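Local structure of probable tRNA pseudouridine synthase D (Methanosarcina mazei, 1Z2Z) at residues Thr39-Gly44 against Lys123-Gly128; Arg78-Gly83 against Lys94-Asp99. The protein probably isomerises the uridine at position 13 of transfer RNAs to pseudouridine, as a member of the TruD family of pseudouridine synthases. All blocks are in the same frame, centred on the assembly; numbering follows the deposited sequence.

Contact 1: Thr39-Gly44 against Lys123-Gly128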
loop_
_atom_site.group_PDB
_atom_site.type_symbol
_atom_site.label_atom_id
_atom_site.label_comp_id
_atom_site.label_asym_id
_atom_site.label_seq_id
_atom_site.Cartn_x
_atom_site.Cartn_y
_atom_site.Cartn_z
ATOM N N THR A 39 -6.457 5.244 -18.167
ATOM C CA THR A 39 -7.866 5.490 -17.905
ATOM C C THR A 39 -8.799 4.322 -18.203
ATOM O O THR A 39 -8.476 3.452 -19.012
ATOM C CB THR A 39 -8.350 6.701 -18.735
ATOM O OG1 THR A 39 -9.453 7.329 -18.077
ATOM C CG2 THR A 39 -8.799 6.260 -20.129
ATOM N N ASN A 40 -9.954 4.292 -17.538
ATOM C CA ASN A 40 -10.935 3.253 -17.830
ATOM C C ASN A 40 -12.212 3.920 -18.312
ATOM O O ASN A 40 -13.176 3.248 -18.634
ATOM C CB ASN A 40 -11.235 2.354 -16.617
ATOM C CG ASN A 40 -11.908 3.086 -15.477
ATOM O OD1 ASN A 40 -12.782 3.932 -15.679
ATOM N ND2 ASN A 40 -11.518 2.740 -14.259
ATOM N N ARG A 41 -12.224 5.246 -18.384
ATOM C CA ARG A 41 -13.434 5.923 -18.844
ATOM C C ARG A 41 -13.249 6.725 -20.133
ATOM O O ARG A 41 -12.130 7.044 -20.530
ATOM C CB ARG A 41 -13.958 6.829 -17.743
ATOM C CG ARG A 41 -12.873 7.653 -17.109
ATOM C CD ARG A 41 -13.331 9.066 -16.976
ATOM N NE ARG A 41 -14.297 9.212 -15.909
ATOM C CZ ARG A 41 -15.152 10.221 -15.823
ATOM N NH1 ARG A 41 -15.993 10.284 -14.794
ATOM N NH2 ARG A 41 -15.180 11.152 -16.773
ATOM N N GLU A 42 -14.362 7.045 -20.777
ATOM C CA GLU A 42 -14.361 7.804 -22.014
ATOM C C GLU A 42 -15.201 9.081 -21.828
ATOM O O GLU A 42 -16.156 9.090 -21.049
ATOM C CB GLU A 42 -14.943 6.936 -23.122
ATOM C CG GLU A 42 -15.134 7.621 -24.454
ATOM C CD GLU A 42 -13.833 7.879 -25.176
ATOM O OE1 GLU A 42 -13.868 7.989 -26.425
ATOM O OE2 GLU A 42 -12.783 7.978 -24.499
ATOM N N GLU A 43 -14.843 10.157 -22.529
ATOM C CA GLU A 43 -15.578 11.420 -22.426
ATOM C C GLU A 43 -16.165 11.793 -23.773
ATOM O O GLU A 43 -15.790 11.238 -24.807
ATOM C CB GLU A 43 -14.656 12.545 -22.003
ATOM C CG GLU A 43 -13.451 12.088 -21.241
ATOM C CD GLU A 43 -13.825 11.457 -19.933
ATOM O OE1 GLU A 43 -14.895 11.817 -19.400
ATOM O OE2 GLU A 43 -13.046 10.627 -19.434
ATOM N N GLY A 44 -17.072 12.754 -23.762
ATOM C CA GLY A 44 -17.680 13.173 -25.003
ATOM C C GLY A 44 -17.365 14.617 -25.336
ATOM O O GLY A 44 -16.257 15.100 -25.096
ATOM N N LYS A 123 -20.402 13.598 -16.002
ATOM C CA LYS A 123 -19.892 12.995 -14.774
ATOM C C LYS A 123 -18.490 13.456 -14.415
ATOM O O LYS A 123 -17.609 13.578 -15.267
ATOM C CB LYS A 123 -19.928 11.456 -14.884
ATOM C CG LYS A 123 -18.980 10.855 -15.928
ATOM C CD LYS A 123 -19.516 9.548 -16.541
ATOM C CE LYS A 123 -19.500 8.357 -15.575
ATOM N NZ LYS A 123 -18.125 7.838 -15.254
ATOM N N SER A 124 -18.304 13.727 -13.134
ATOM C CA SER A 124 -17.027 14.166 -12.620
ATOM C C SER A 124 -16.145 12.947 -12.534
ATOM O O SER A 124 -16.631 11.819 -12.633
ATOM C CB SER A 124 -17.195 14.705 -11.221
ATOM O OG SER A 124 -17.654 13.651 -10.397
ATOM N N VAL A 125 -14.855 13.183 -12.316
ATOM C CA VAL A 125 -13.868 12.119 -12.204
ATOM C C VAL A 125 -13.705 11.707 -10.740
ATOM O O VAL A 125 -13.073 12.404 -9.956
ATOM C CB VAL A 125 -12.530 12.592 -12.805
ATOM C CG1 VAL A 125 -11.461 11.560 -12.578
ATOM C CG2 VAL A 125 -12.697 12.822 -14.296
ATOM N N GLU A 126 -14.275 10.571 -10.361
ATOM C CA GLU A 126 -14.188 10.138 -8.967
ATOM C C GLU A 126 -13.007 9.203 -8.651
ATOM O O GLU A 126 -12.453 8.554 -9.533
ATOM C CB GLU A 126 -15.512 9.473 -8.573
ATOM C CG GLU A 126 -16.740 10.368 -8.692
ATOM C CD GLU A 126 -16.738 11.518 -7.698
ATOM O OE1 GLU A 126 -16.467 11.285 -6.503
ATOM O OE2 GLU A 126 -17.019 12.669 -8.103
ATOM N N LEU A 127 -12.608 9.158 -7.388
ATOM C CA LEU A 127 -11.529 8.270 -7.003
ATOM C C LEU A 127 -11.864 6.888 -7.498
ATOM O O LEU A 127 -12.920 6.356 -7.169
ATOM C CB LEU A 127 -11.413 8.197 -5.498
ATOM C CG LEU A 127 -10.870 9.479 -4.897
ATOM C CD1 LEU A 127 -10.958 9.354 -3.408
ATOM C CD2 LEU A 127 -9.423 9.713 -5.344
ATOM N N GLY A 128 -10.984 6.290 -8.282
ATOM C CA GLY A 128 -11.284 4.964 -8.768
ATOM C C GLY A 128 -11.504 4.930 -10.257
ATOM O O GLY A 128 -11.380 3.869 -10.855
#

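Contact 2: Arg78-Gly83 against Lys94-Asp99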
loop_
_atom_site.group_PDB
_atom_site.type_symbol
_atom_site.label_atom_id
_atom_site.label_comp_id
_atom_site.label_asym_id
_atom_site.label_seq_id
_atom_site.Cartn_x
_atom_site.Cartn_y
_atom_site.Cartn_z
ATOM N N ARG A 78 -14.602 21.061 -6.851
ATOM C CA ARG A 78 -14.886 21.116 -8.291
ATOM C C ARG A 78 -13.762 20.559 -9.122
ATOM O O ARG A 78 -13.908 20.400 -10.327
ATOM C CB ARG A 78 -15.151 22.547 -8.736
ATOM C CG ARG A 78 -15.744 23.429 -7.670
ATOM C CD ARG A 78 -16.970 22.806 -7.033
ATOM N NE ARG A 78 -17.915 22.294 -8.008
ATOM C CZ ARG A 78 -19.219 22.243 -7.793
ATOM N NH1 ARG A 78 -20.034 21.760 -8.727
ATOM N NH2 ARG A 78 -19.705 22.699 -6.646
ATOM N N ILE A 79 -12.622 20.303 -8.498
ATOM C CA ILE A 79 -11.521 19.719 -9.246
ATOM C C ILE A 79 -11.150 18.385 -8.582
ATOM O O ILE A 79 -10.675 18.367 -7.444
ATOM C CB ILE A 79 -10.283 20.712 -9.343
ATOM C CG1 ILE A 79 -8.977 19.927 -9.444
ATOM C CG2 ILE A 79 -10.265 21.708 -8.195
ATOM C CD1 ILE A 79 -8.527 19.726 -10.845
ATOM N N SER A 80 -11.416 17.270 -9.267
ATOM C CA SER A 80 -11.092 15.964 -8.692
ATOM C C SER A 80 -10.237 15.046 -9.537
ATOM O O SER A 80 -10.201 15.120 -10.765
ATOM C CB SER A 80 -12.353 15.194 -8.200
ATOM O OG SER A 80 -13.228 14.770 -9.225
ATOM N N VAL A 81 -9.528 14.183 -8.829
ATOM C CA VAL A 81 -8.629 13.241 -9.443
ATOM C C VAL A 81 -9.144 11.807 -9.262
ATOM O O VAL A 81 -9.987 11.531 -8.394
ATOM C CB VAL A 81 -7.236 13.412 -8.809
ATOM C CG1 VAL A 81 -6.711 14.789 -9.116
ATOM C CG2 VAL A 81 -7.318 13.249 -7.292
ATOM N N ALA A 82 -8.648 10.910 -10.110
ATOM C CA ALA A 82 -9.011 9.503 -10.054
ATOM C C ALA A 82 -8.141 8.833 -8.996
ATOM O O ALA A 82 -8.571 7.897 -8.319
ATOM C CB ALA A 82 -8.785 8.863 -11.406
ATOM N N GLY A 83 -6.916 9.342 -8.851
ATOM C CA GLY A 83 -5.966 8.818 -7.878
ATOM C C GLY A 83 -4.797 9.767 -7.658
ATOM O O GLY A 83 -4.260 10.314 -8.613
ATOM N N LYS A 94 -5.706 11.893 -15.520
ATOM C CA LYS A 94 -6.915 12.556 -15.981
ATOM C C LYS A 94 -7.618 13.223 -14.789
ATOM O O LYS A 94 -7.618 12.689 -13.685
ATOM C CB LYS A 94 -7.830 11.540 -16.668
ATOM C CG LYS A 94 -9.251 12.030 -16.915
ATOM C CD LYS A 94 -10.076 11.011 -17.700
ATOM C CE LYS A 94 -9.516 10.819 -19.098
ATOM N NZ LYS A 94 -10.312 9.899 -19.972
ATOM N N ILE A 95 -8.164 14.413 -15.000
ATOM C CA ILE A 95 -8.867 15.112 -13.939
ATOM C C ILE A 95 -10.126 15.747 -14.504
ATOM O O ILE A 95 -10.342 15.770 -15.723
ATOM C CB ILE A 95 -8.010 16.231 -13.291
ATOM C CG1 ILE A 95 -7.704 17.331 -14.309
ATOM C CG2 ILE A 95 -6.732 15.649 -12.707
ATOM C CD1 ILE A 95 -7.208 18.651 -13.650
ATOM N N SER A 96 -10.979 16.244 -13.627
ATOM C CA SER A 96 -12.185 16.896 -14.106
ATOM C C SER A 96 -12.311 18.236 -13.410
ATOM O O SER A 96 -11.913 18.394 -12.251
ATOM C CB SER A 96 -13.427 16.043 -13.837
ATOM O OG SER A 96 -13.739 16.038 -12.457
ATOM N N ILE A 97 -12.859 19.199 -14.140
ATOM C CA ILE A 97 -13.043 20.547 -13.628
ATOM C C ILE A 97 -14.450 20.991 -13.941
ATOM O O ILE A 97 -14.866 21.014 -15.104
ATOM C CB ILE A 97 -12.072 21.537 -14.292
ATOM C CG1 ILE A 97 -10.627 21.023 -14.178
ATOM C CG2 ILE A 97 -12.224 22.895 -13.636
ATOM C CD1 ILE A 97 -9.598 21.912 -14.848
ATOM N N PHE A 98 -15.177 21.357 -12.896
ATOM C CA PHE A 98 -16.557 21.768 -13.045
ATOM C C PHE A 98 -16.751 23.145 -13.634
ATOM O O PHE A 98 -16.078 24.119 -13.266
ATOM C CB PHE A 98 -17.279 21.693 -11.692
ATOM C CG PHE A 98 -18.669 22.273 -11.700
ATOM C CD1 PHE A 98 -18.981 23.368 -10.916
ATOM C CD2 PHE A 98 -19.672 21.713 -12.482
ATOM C CE1 PHE A 98 -20.286 23.893 -10.902
ATOM C CE2 PHE A 98 -20.976 22.234 -12.470
ATOM C CZ PHE A 98 -21.279 23.320 -11.686
ATOM N N ASP A 99 -17.679 23.206 -14.577
ATOM C CA ASP A 99 -18.037 24.463 -15.198
ATOM C C ASP A 99 -16.851 25.293 -15.677
ATOM O O ASP A 99 -16.650 26.437 -15.253
ATOM C CB ASP A 99 -18.870 25.257 -14.197
ATOM C CG ASP A 99 -19.384 26.548 -14.769
ATOM O OD1 ASP A 99 -19.350 26.686 -16.015
ATOM O OD2 ASP A 99 -19.824 27.407 -13.958
HETATM O O HOH W 1 -14.838 17.948 -11.111
#

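Contact 1: Thr39-Gly44 against Lys123-Gly128
The guanidinium of Arg41 has Val125 CG2 over the centre of one face, 3.8 Å above its plane, while the carboxylate carbon of Glu43 and the carbonyl O of Lys123 lie at its edge, in the plane. Chi1 of 46° sets Arg41 CG in the crowded position between the backbone N and the carbonyl carbon, and bends at chi2 and chi3 carry the chain across to residues 123-128. From within its own loop Glu43 forms a salt bridge with it, OE1 standing 2.7 Å from Arg41 NH2, although the hydrogen bond in this pair is weak, bent to 126° at the hydrogen. Arg41 NH1 reaches 2.7 Å from the carbonyl O of Ser124 and makes a second salt bridge, to Asp129. Lys123, its chain bent at three torsions, meets the arginine tip to tip, with two donors facing each other at 3.3 Å between Lys123 NZ and Arg41 NH1. An alanine in place of Arg41 would remove the guanidinium and would probably loosen the hold between the two loops, depriving Glu43 and Asp129 of a shared cation. These loops follow strands 33-39 and 113-121 of the mixed sheet. Two carboxylates, one from each side, probably offset the repulsion from the nearby lysine; the charged link from loop to loop runs through Asp129, just beyond Gly128, with Val125 packed on one guanidinium face.

Contact 2: Arg78-Gly83 against Lys94-Asp99
Strands 79-81 and 94-98 run antiparallel as the two arms of a beta hairpin, their axes 5.0 Å apart and their directions 161° from each other, with Ser80 and Ser96 forming a hydrogen-bonded pair. The bonds of this pair are both 3.2 Å long, Ser80 N to Ser96 O and Ser96 N to Ser80 O, and Phe98 N adds one to Arg78 O. On the face carrying the aliphatic side chains, Ile79 CD1 meets Ile95 CD1 at 3.3 Å as the two chains cross obliquely, and Val81 CG1 packs on Ile95 CG2. Helix 61-72 covers this side, touching Ile79, Val81 and Ile97. The other face bears the two serines: Ser80 OG bonds to the carbonyl O of Val125 and Ser96 OG to its backbone N, and a water joins Ser96 OG to Arg78 O. At the open end of the hairpin, away from its turn, Arg78 runs alongside Phe98, with NH1 over one face of the ring, 2.9 Å from CD1, and the two planes 33° apart; Asp99 CB lies over the centre of a ring face. The ladder is thus apolar toward the helix and polar toward the loop at Val125, whose peptide N and O are both satisfied by serine hydroxyls.

Contact 2 is the more buried of the two, a piece of regular sheet backed by a helix, whereas contact 1 joins two irregular loops above the same sheet and is only partly buried. Their centres are 9 Å apart, and both belong to the chain between strands 33-39 and 130-142. They touch directly at several points, among them Val125 of contact 1 over the serines of contact 2, and Lys94 of the hairpin in a salt bridge with Glu43, which thereby serves both Arg41 and this lysine. Backbone bonding and aliphatic packing dominate in 78-83 against 94-99; in 39-44 against 123-128 a single arginine dominates, packed on a valine beside a like-charged lysine and balanced by the carboxylates of Glu43 and Asp129.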